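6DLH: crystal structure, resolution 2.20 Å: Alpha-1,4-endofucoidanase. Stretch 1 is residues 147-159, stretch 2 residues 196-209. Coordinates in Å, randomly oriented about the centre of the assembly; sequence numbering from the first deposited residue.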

ATOM      1  N   TYR A 147       4.704   8.867   1.740  1.00 28.53           N
ATOM      2  CA  TYR A 147       4.504   9.228   3.131  1.00 31.15           C
ATOM      3  C   TYR A 147       5.423   8.406   4.030  1.00 33.67           C
ATOM      4  O   TYR A 147       5.453   7.181   3.940  1.00 34.37           O
ATOM      5  CB  TYR A 147       3.057   8.980   3.557  1.00 30.63           C
ATOM      6  CG  TYR A 147       2.819   9.191   5.031  1.00 31.60           C
ATOM      7  CD1 TYR A 147       3.134   8.209   5.964  1.00 30.35           C
ATOM      8  CD2 TYR A 147       2.284  10.383   5.499  1.00 30.37           C
ATOM      9  CE1 TYR A 147       2.930   8.407   7.321  1.00 29.61           C
ATOM     10  CE2 TYR A 147       2.061  10.592   6.849  1.00 30.67           C
ATOM     11  CZ  TYR A 147       2.384   9.601   7.763  1.00 30.98           C
ATOM     12  OH  TYR A 147       2.158   9.824   9.090  1.00 29.43           O
ATOM     13  N   VAL A 148       6.137   9.106   4.922  1.00 35.18           N
ATOM     14  CA  VAL A 148       6.976   8.489   5.938  1.00 34.44           C
ATOM     15  C   VAL A 148       6.705   9.196   7.259  1.00 34.33           C
ATOM     16  O   VAL A 148       6.776  10.417   7.333  1.00 34.21           O
ATOM     17  CB  VAL A 148       8.473   8.554   5.572  1.00 33.75           C
ATOM     18  CG1 VAL A 148       9.353   8.142   6.748  1.00 34.42           C
ATOM     19  CG2 VAL A 148       8.804   7.717   4.341  1.00 32.28           C
ATOM     20  N   ASN A 149       6.357   8.422   8.287  1.00 35.03           N
ATOM     21  CA  ASN A 149       6.248   8.995   9.613  1.00 38.04           C
ATOM     22  C   ASN A 149       7.657   9.100  10.187  1.00 42.49           C
ATOM     23  O   ASN A 149       8.442   8.158  10.088  1.00 43.81           O
ATOM     24  CB  ASN A 149       5.266   8.231  10.498  1.00 38.31           C
ATOM     25  CG  ASN A 149       5.027   8.937  11.813  1.00 39.34           C
ATOM     26  OD1 ASN A 149       5.844   8.834  12.727  1.00 42.13           O
ATOM     27  ND2 ASN A 149       3.926   9.666  11.914  1.00 38.33           N
ATOM     28  N   SER A 150       7.962  10.265  10.767  1.00 42.12           N
ATOM     29  CA  SER A 150       9.318  10.628  11.148  1.00 40.88           C
ATOM     30  C   SER A 150       9.845   9.738  12.273  1.00 38.98           C
ATOM     31  O   SER A 150      11.052   9.535  12.362  1.00 40.02           O
ATOM     32  CB  SER A 150       9.402  12.091  11.509  1.00 41.02           C
ATOM     33  OG  SER A 150       9.275  12.905  10.348  1.00 41.80           O
ATOM     34  N   TYR A 151       8.936   9.214  13.108  1.00 37.98           N
ATOM     35  CA  TYR A 151       9.272   8.360  14.238  1.00 40.19           C
ATOM     36  C   TYR A 151       9.763   6.998  13.754  1.00 43.85           C
ATOM     37  O   TYR A 151      10.430   6.290  14.503  1.00 43.20           O
ATOM     38  CB  TYR A 151       8.072   8.161  15.171  1.00 39.40           C
ATOM     39  CG  TYR A 151       7.889   9.231  16.218  1.00 40.54           C
ATOM     40  CD1 TYR A 151       8.547   9.169  17.439  1.00 41.07           C
ATOM     41  CD2 TYR A 151       7.052  10.313  15.990  1.00 39.55           C
ATOM     42  CE1 TYR A 151       8.384  10.158  18.401  1.00 40.64           C
ATOM     43  CE2 TYR A 151       6.875  11.306  16.943  1.00 40.12           C
ATOM     44  CZ  TYR A 151       7.545  11.233  18.152  1.00 40.55           C
ATOM     45  OH  TYR A 151       7.364  12.217  19.086  1.00 36.81           O
ATOM     46  N   ASN A 152       9.386   6.631  12.521  1.00 45.84           N
ATOM     47  CA  ASN A 152       9.892   5.459  11.821  1.00 46.52           C
ATOM     48  C   ASN A 152       9.871   4.240  12.746  1.00 47.35           C
ATOM     49  O   ASN A 152       8.836   3.939  13.337  1.00 48.61           O
ATOM     50  CB  ASN A 152      11.180   5.782  11.057  1.00 48.08           C
ATOM     51  CG  ASN A 152      12.355   6.105  11.958  1.00 54.86           C
ATOM     52  OD1 ASN A 152      13.006   5.203  12.487  1.00 53.97           O
ATOM     53  ND2 ASN A 152      12.638   7.387  12.133  1.00 51.28           N
ATOM     54  N   LEU A 153      11.022   3.568  12.896  1.00 51.66           N
ATOM     55  CA  LEU A 153      11.118   2.305  13.618  1.00 52.06           C
ATOM     56  C   LEU A 153      11.092   2.502  15.136  1.00 51.61           C
ATOM     57  O   LEU A 153      10.835   1.551  15.876  1.00 51.14           O
ATOM     58  CB  LEU A 153      12.372   1.552  13.152  1.00 51.57           C
ATOM     59  CG  LEU A 153      12.325   1.030  11.713  1.00 52.31           C
ATOM     60  CD1 LEU A 153      13.720   0.726  11.191  1.00 49.21           C
ATOM     61  CD2 LEU A 153      11.423  -0.192  11.593  1.00 49.18           C
ATOM     62  N   LEU A 154      11.323   3.737  15.601  1.00 51.99           N
ATOM     63  CA  LEU A 154      11.238   4.050  17.022  1.00 50.79           C
ATOM     64  C   LEU A 154       9.791   3.944  17.494  1.00 52.13           C
ATOM     65  O   LEU A 154       8.864   3.970  16.684  1.00 54.31           O
ATOM     66  CB  LEU A 154      11.791   5.455  17.281  1.00 49.83           C
ATOM     67  CG  LEU A 154      13.313   5.606  17.264  1.00 53.37           C
ATOM     68  CD1 LEU A 154      14.013   4.343  17.752  1.00 53.12           C
ATOM     69  CD2 LEU A 154      13.818   5.997  15.887  1.00 51.77           C
ATOM     70  N   ALA A 155       9.614   3.823  18.813  1.00 51.80           N
ATOM     71  CA  ALA A 155       8.294   3.776  19.418  1.00 54.43           C
ATOM     72  C   ALA A 155       7.874   5.180  19.850  1.00 57.03           C
ATOM     73  O   ALA A 155       8.580   5.839  20.610  1.00 59.78           O
ATOM     74  CB  ALA A 155       8.290   2.816  20.581  1.00 53.33           C
ATOM     75  N   ARG A 156       6.711   5.616  19.359  1.00 57.51           N
ATOM     76  CA  ARG A 156       6.200   6.950  19.625  1.00 58.32           C
ATOM     77  C   ARG A 156       5.836   7.056  21.103  1.00 58.99           C
ATOM     78  O   ARG A 156       6.153   8.050  21.751  1.00 60.40           O
ATOM     79  CB  ARG A 156       4.993   7.237  18.726  1.00 59.64           C
ATOM     80  CG  ARG A 156       4.607   8.706  18.615  1.00 56.89           C
ATOM     81  CD  ARG A 156       3.226   8.815  18.001  1.00 58.68           C
ATOM     82  NE  ARG A 156       2.666  10.155  18.067  1.00 61.78           N
ATOM     83  CZ  ARG A 156       2.748  11.057  17.096  1.00 60.59           C
ATOM     84  NH1 ARG A 156       3.375  10.768  15.969  1.00 59.92           N
ATOM     85  NH2 ARG A 156       2.201  12.247  17.261  1.00 59.25           N
ATOM     86  N   ILE A 157       5.162   6.020  21.611  1.00 59.70           N
ATOM     87  CA  ILE A 157       4.814   5.890  23.016  1.00 60.92           C
ATOM     88  C   ILE A 157       5.617   4.716  23.579  1.00 64.42           C
ATOM     89  O   ILE A 157       5.152   3.577  23.538  1.00 62.53           O
ATOM     90  CB  ILE A 157       3.292   5.671  23.174  1.00 63.01           C
ATOM     91  CG1 ILE A 157       2.454   6.553  22.241  1.00 64.06           C
ATOM     92  CG2 ILE A 157       2.861   5.791  24.628  1.00 63.15           C
ATOM     93  CD1 ILE A 157       2.526   8.042  22.531  1.00 65.74           C
ATOM     94  N   PRO A 158       6.851   4.945  24.097  1.00 65.71           N
ATOM     95  CA  PRO A 158       7.709   3.858  24.586  1.00 68.31           C
ATOM     96  C   PRO A 158       7.160   3.029  25.750  1.00 66.79           C
ATOM     97  O   PRO A 158       7.597   1.900  25.957  1.00 65.93           O
ATOM     98  CB  PRO A 158       9.006   4.575  25.003  1.00 65.82           C
ATOM     99  CG  PRO A 158       8.976   5.878  24.238  1.00 65.27           C
ATOM    100  CD  PRO A 158       7.509   6.257  24.202  1.00 65.84           C
ATOM    101  N   GLU A 159       6.206   3.594  26.499  1.00 70.35           N
ATOM    102  CA  GLU A 159       5.593   2.910  27.629  1.00 75.21           C
ATOM    103  C   GLU A 159       4.288   2.246  27.190  1.00 77.55           C
ATOM    104  O   GLU A 159       3.453   1.892  28.022  1.00 73.10           O
ATOM    105  CB  GLU A 159       5.395   3.871  28.804  1.00 73.45           C
ATOM    106  N   GLY A 196      17.507  12.767  23.373  1.00 58.03           N
ATOM    107  CA  GLY A 196      16.614  11.657  23.079  1.00 57.50           C
ATOM    108  C   GLY A 196      17.262  10.614  22.169  1.00 59.46           C
ATOM    109  O   GLY A 196      18.448  10.320  22.303  1.00 59.75           O
ATOM    110  N   ARG A 197      16.473  10.098  21.218  1.00 56.80           N
ATOM    111  CA  ARG A 197      16.864   8.974  20.379  1.00 51.47           C
ATOM    112  C   ARG A 197      17.477   9.463  19.067  1.00 49.17           C
ATOM    113  O   ARG A 197      17.341   8.803  18.039  1.00 51.54           O
ATOM    114  CB  ARG A 197      15.646   8.084  20.122  1.00 51.43           C
ATOM    115  CG  ARG A 197      15.067   7.466  21.385  1.00 54.19           C
ATOM    116  CD  ARG A 197      13.711   6.837  21.144  1.00 55.58           C
ATOM    117  NE  ARG A 197      12.706   7.856  20.892  1.00 56.22           N
ATOM    118  CZ  ARG A 197      11.403   7.698  21.083  1.00 56.87           C
ATOM    119  NH1 ARG A 197      10.919   6.525  21.460  1.00 54.10           N
ATOM    120  NH2 ARG A 197      10.590   8.724  20.905  1.00 56.14           N
ATOM    121  N   ARG A 198      18.192  10.592  19.129  1.00 47.24           N
ATOM    122  CA  ARG A 198      18.751  11.265  17.967  1.00 49.52           C
ATOM    123  C   ARG A 198      19.593  10.320  17.108  1.00 54.29           C
ATOM    124  O   ARG A 198      19.515  10.377  15.879  1.00 57.07           O
ATOM    125  CB  ARG A 198      19.558  12.494  18.404  1.00 48.43           C
ATOM    126  CG  ARG A 198      20.250  13.255  17.279  1.00 46.43           C
ATOM    127  CD  ARG A 198      20.992  14.468  17.823  1.00 46.60           C
ATOM    128  NE  ARG A 198      21.642  15.286  16.806  1.00 45.65           N
ATOM    129  CZ  ARG A 198      21.113  16.372  16.253  1.00 46.23           C
ATOM    130  NH1 ARG A 198      19.945  16.827  16.679  1.00 46.48           N
ATOM    131  NH2 ARG A 198      21.750  16.994  15.272  1.00 42.05           N
ATOM    132  N   LYS A 199      20.425   9.483  17.748  1.00 57.48           N
ATOM    133  CA  LYS A 199      21.411   8.709  17.000  1.00 59.37           C
ATOM    134  C   LYS A 199      20.701   7.694  16.104  1.00 56.80           C
ATOM    135  O   LYS A 199      21.105   7.488  14.960  1.00 53.75           O
ATOM    136  CB  LYS A 199      22.484   8.096  17.911  1.00 59.03           C
ATOM    137  CG  LYS A 199      21.998   7.054  18.910  1.00 61.98           C
ATOM    138  CD  LYS A 199      23.079   6.538  19.838  1.00 62.77           C
ATOM    139  CE  LYS A 199      22.532   5.576  20.873  1.00 65.10           C
ATOM    140  NZ  LYS A 199      23.559   5.171  21.862  1.00 64.80           N
ATOM    141  N   TYR A 200      19.621   7.105  16.635  1.00 57.50           N
ATOM    142  CA  TYR A 200      18.801   6.136  15.924  1.00 60.04           C
ATOM    143  C   TYR A 200      18.142   6.776  14.701  1.00 60.40           C
ATOM    144  O   TYR A 200      17.954   6.111  13.685  1.00 61.40           O
ATOM    145  CB  TYR A 200      17.769   5.507  16.864  1.00 64.89           C
ATOM    146  CG  TYR A 200      18.320   4.939  18.151  1.00 69.52           C
ATOM    147  CD1 TYR A 200      19.319   3.976  18.143  1.00 72.46           C
ATOM    148  CD2 TYR A 200      17.824   5.345  19.380  1.00 70.45           C
ATOM    149  CE1 TYR A 200      19.822   3.444  19.322  1.00 74.16           C
ATOM    150  CE2 TYR A 200      18.317   4.827  20.567  1.00 71.92           C
ATOM    151  CZ  TYR A 200      19.317   3.869  20.539  1.00 75.76           C
ATOM    152  OH  TYR A 200      19.805   3.351  21.706  1.00 73.00           O
ATOM    153  N   MET A 201      17.794   8.068  14.803  1.00 58.63           N
ATOM    154  CA  MET A 201      17.149   8.779  13.708  1.00 54.27           C
ATOM    155  C   MET A 201      18.091   8.845  12.509  1.00 53.29           C
ATOM    156  O   MET A 201      17.656   8.658  11.373  1.00 49.34           O
ATOM    157  CB  MET A 201      16.720  10.196  14.106  1.00 52.50           C
ATOM    158  CG  MET A 201      15.564  10.229  15.096  1.00 50.92           C
ATOM    159  SD  MET A 201      13.963   9.817  14.354  1.00 48.64           S
ATOM    160  CE  MET A 201      13.855  11.102  13.107  1.00 47.07           C
ATOM    161  N   PHE A 202      19.376   9.107  12.778  1.00 54.17           N
ATOM    162  CA  PHE A 202      20.386   9.174  11.730  1.00 53.10           C
ATOM    163  C   PHE A 202      20.626   7.782  11.141  1.00 53.51           C
ATOM    164  O   PHE A 202      20.953   7.665   9.962  1.00 51.20           O
ATOM    165  CB  PHE A 202      21.683   9.798  12.252  1.00 51.33           C
ATOM    166  CG  PHE A 202      21.730  11.306  12.263  1.00 49.74           C
ATOM    167  CD1 PHE A 202      22.085  12.015  11.122  1.00 48.98           C
ATOM    168  CD2 PHE A 202      21.453  12.017  13.424  1.00 47.34           C
ATOM    169  CE1 PHE A 202      22.144  13.402  11.139  1.00 48.51           C
ATOM    170  CE2 PHE A 202      21.513  13.403  13.439  1.00 45.42           C
ATOM    171  CZ  PHE A 202      21.853  14.094  12.296  1.00 46.37           C
ATOM    172  N   CYS A 203      20.463   6.740  11.973  1.00 55.72           N
ATOM    173  CA  CYS A 203      20.524   5.357  11.519  1.00 60.08           C
ATOM    174  C   CYS A 203      19.554   5.176  10.351  1.00 62.21           C
ATOM    175  O   CYS A 203      19.956   4.760   9.263  1.00 59.55           O
ATOM    176  CB  CYS A 203      20.148   4.382  12.634  1.00 64.96           C
ATOM    177  SG  CYS A 203      21.518   3.826  13.688  1.00 70.10           S
ATOM    178  N   TYR A 204      18.284   5.533  10.597  1.00 58.59           N
ATOM    179  CA  TYR A 204      17.190   5.335   9.659  1.00 55.54           C
ATOM    180  C   TYR A 204      17.476   6.043   8.336  1.00 53.62           C
ATOM    181  O   TYR A 204      17.316   5.451   7.269  1.00 54.29           O
ATOM    182  CB  TYR A 204      15.856   5.769  10.272  1.00 58.82           C
ATOM    183  CG  TYR A 204      14.657   5.408   9.431  1.00 61.96           C
ATOM    184  CD1 TYR A 204      14.041   4.171   9.557  1.00 61.03           C
ATOM    185  CD2 TYR A 204      14.152   6.293   8.487  1.00 61.00           C
ATOM    186  CE1 TYR A 204      12.945   3.829   8.783  1.00 58.64           C
ATOM    187  CE2 TYR A 204      13.059   5.963   7.702  1.00 58.75           C
ATOM    188  CZ  TYR A 204      12.455   4.727   7.851  1.00 57.59           C
ATOM    189  OH  TYR A 204      11.381   4.393   7.078  1.00 56.16           O
ATOM    190  N   ALA A 205      17.908   7.303   8.410  1.00 50.76           N
ATOM    191  CA  ALA A 205      18.172   8.074   7.205  1.00 51.09           C
ATOM    192  C   ALA A 205      19.228   7.386   6.339  1.00 54.25           C
ATOM    193  O   ALA A 205      19.083   7.333   5.118  1.00 53.63           O
ATOM    194  CB  ALA A 205      18.563   9.487   7.555  1.00 50.15           C
ATOM    195  N   GLU A 206      20.280   6.853   6.978  1.00 55.01           N
ATOM    196  CA  GLU A 206      21.452   6.380   6.252  1.00 56.04           C
ATOM    197  C   GLU A 206      21.253   4.947   5.758  1.00 51.45           C
ATOM    198  O   GLU A 206      21.597   4.649   4.619  1.00 48.57           O
ATOM    199  CB  GLU A 206      22.730   6.550   7.082  1.00 59.23           C
ATOM    200  CG  GLU A 206      23.994   6.042   6.398  1.00 57.53           C
ATOM    201  CD  GLU A 206      24.546   6.890   5.260  1.00 62.36           C
ATOM    202  OE1 GLU A 206      24.302   8.114   5.257  1.00 62.12           O
ATOM    203  OE2 GLU A 206      25.226   6.323   4.377  1.00 63.20           O
ATOM    204  N   PHE A 207      20.696   4.075   6.605  1.00 53.78           N
ATOM    205  CA  PHE A 207      20.676   2.648   6.314  1.00 60.07           C
ATOM    206  C   PHE A 207      19.321   2.177   5.779  1.00 62.00           C
ATOM    207  O   PHE A 207      19.271   1.290   4.925  1.00 56.42           O
ATOM    208  CB  PHE A 207      21.188   1.834   7.505  1.00 65.22           C
ATOM    209  CG  PHE A 207      22.677   1.956   7.715  1.00 74.80           C
ATOM    210  CD1 PHE A 207      23.195   2.353   8.938  1.00 78.48           C
ATOM    211  CD2 PHE A 207      23.564   1.706   6.673  1.00 77.35           C
ATOM    212  CE1 PHE A 207      24.566   2.479   9.118  1.00 82.89           C
ATOM    213  CE2 PHE A 207      24.934   1.832   6.852  1.00 78.96           C
ATOM    214  CZ  PHE A 207      25.431   2.220   8.076  1.00 81.64           C
ATOM    215  N   ILE A 208      18.231   2.763   6.292  1.00 58.99           N
ATOM    216  CA  ILE A 208      16.901   2.374   5.854  1.00 57.27           C
ATOM    217  C   ILE A 208      16.438   3.289   4.723  1.00 55.12           C
ATOM    218  O   ILE A 208      16.191   2.812   3.617  1.00 58.69           O
ATOM    219  CB  ILE A 208      15.902   2.312   7.028  1.00 59.55           C
ATOM    220  CG1 ILE A 208      16.445   1.505   8.213  1.00 58.78           C
ATOM    221  CG2 ILE A 208      14.551   1.788   6.557  1.00 57.87           C
ATOM    222  CD1 ILE A 208      16.630   0.024   7.942  1.00 57.50           C
ATOM    223  N   LEU A 209      16.349   4.597   4.995  1.00 52.94           N
ATOM    224  CA  LEU A 209      15.704   5.537   4.089  1.00 49.54           C
ATOM    225  C   LEU A 209      16.466   5.655   2.771  1.00 50.21           C
ATOM    226  O   LEU A 209      15.844   5.729   1.712  1.00 53.65           O
ATOM    227  CB  LEU A 209      15.543   6.899   4.774  1.00 50.74           C
ATOM    228  CG  LEU A 209      14.883   8.000   3.940  1.00 51.06           C
ATOM    229  CD1 LEU A 209      13.461   7.622   3.543  1.00 49.72           C
ATOM    230  CD2 LEU A 209      14.878   9.320   4.697  1.00 49.81           C
TER
HETATM  231  O   HOH W   1       8.198   9.466  22.004  1.00 53.38           O

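Stretch 1 leaves a strand at Asn149 and folds through two overlapping turns, type I from Asn149 to Asn152 and type II' from Tyr151 to Leu154; stretch 2 is a helix from Arg198 onward, with Arg197 at its N-cap position and a wider pi-type turn over 204-209, marked by Leu209 N to Tyr204 O at 2.6 Å. The chains run in opposite senses: CA-CA distances are 7.9 Å for Leu154-Tyr200, 7.6 Å for Asn152-Tyr204 and 9.4 Å for Val148-Leu209. This spacing leaves room for side chains between the backbones, and the contact buries 584 Å² in total.

Asn152 is central. Its phi of 47° accompanies the II' turn, and its amide is held within its own stretch: ND2 donates to Ser150 O at 2.7 Å, while OD1 accepts from Leu153 N at 2.6 Å. Its CB lies 3.5 Å from the Tyr204 ring centroid, 11° off the normal, a CH-pi contact over the face. Leu153 CD1 meets the ring edge at Tyr204 CD1 (3.8 Å) and also reaches Ile208 CG1 (4.1 Å).

Met201 CB points sideways, but three m rotamers bring its end back to the turn, with CE 3.3 Å from Ser150 O and SD 4.1 Å from Leu154 CD2. Leu154 also packs on Tyr200, with CD1 4.0 Å from Tyr200 CB and CD2 almost as near at 4.1 Å, extending the apolar contact toward the helix start.

There, Arg197 provides the one direct hydrogen bond between the stretches: NH1 donates to Ala155 O at 2.6 Å, with an N-H...O angle of 135° and the acceptor near the guanidinium plane. Leu154 CB covers one guanidinium face, and Arg197 NH2 approaches the Tyr151 ring edge at CE1 (3.6 Å). A water extends the polar link, accepting from Arg197 NH2 at 2.7 Å and donating to Arg156 O at 2.5 Å.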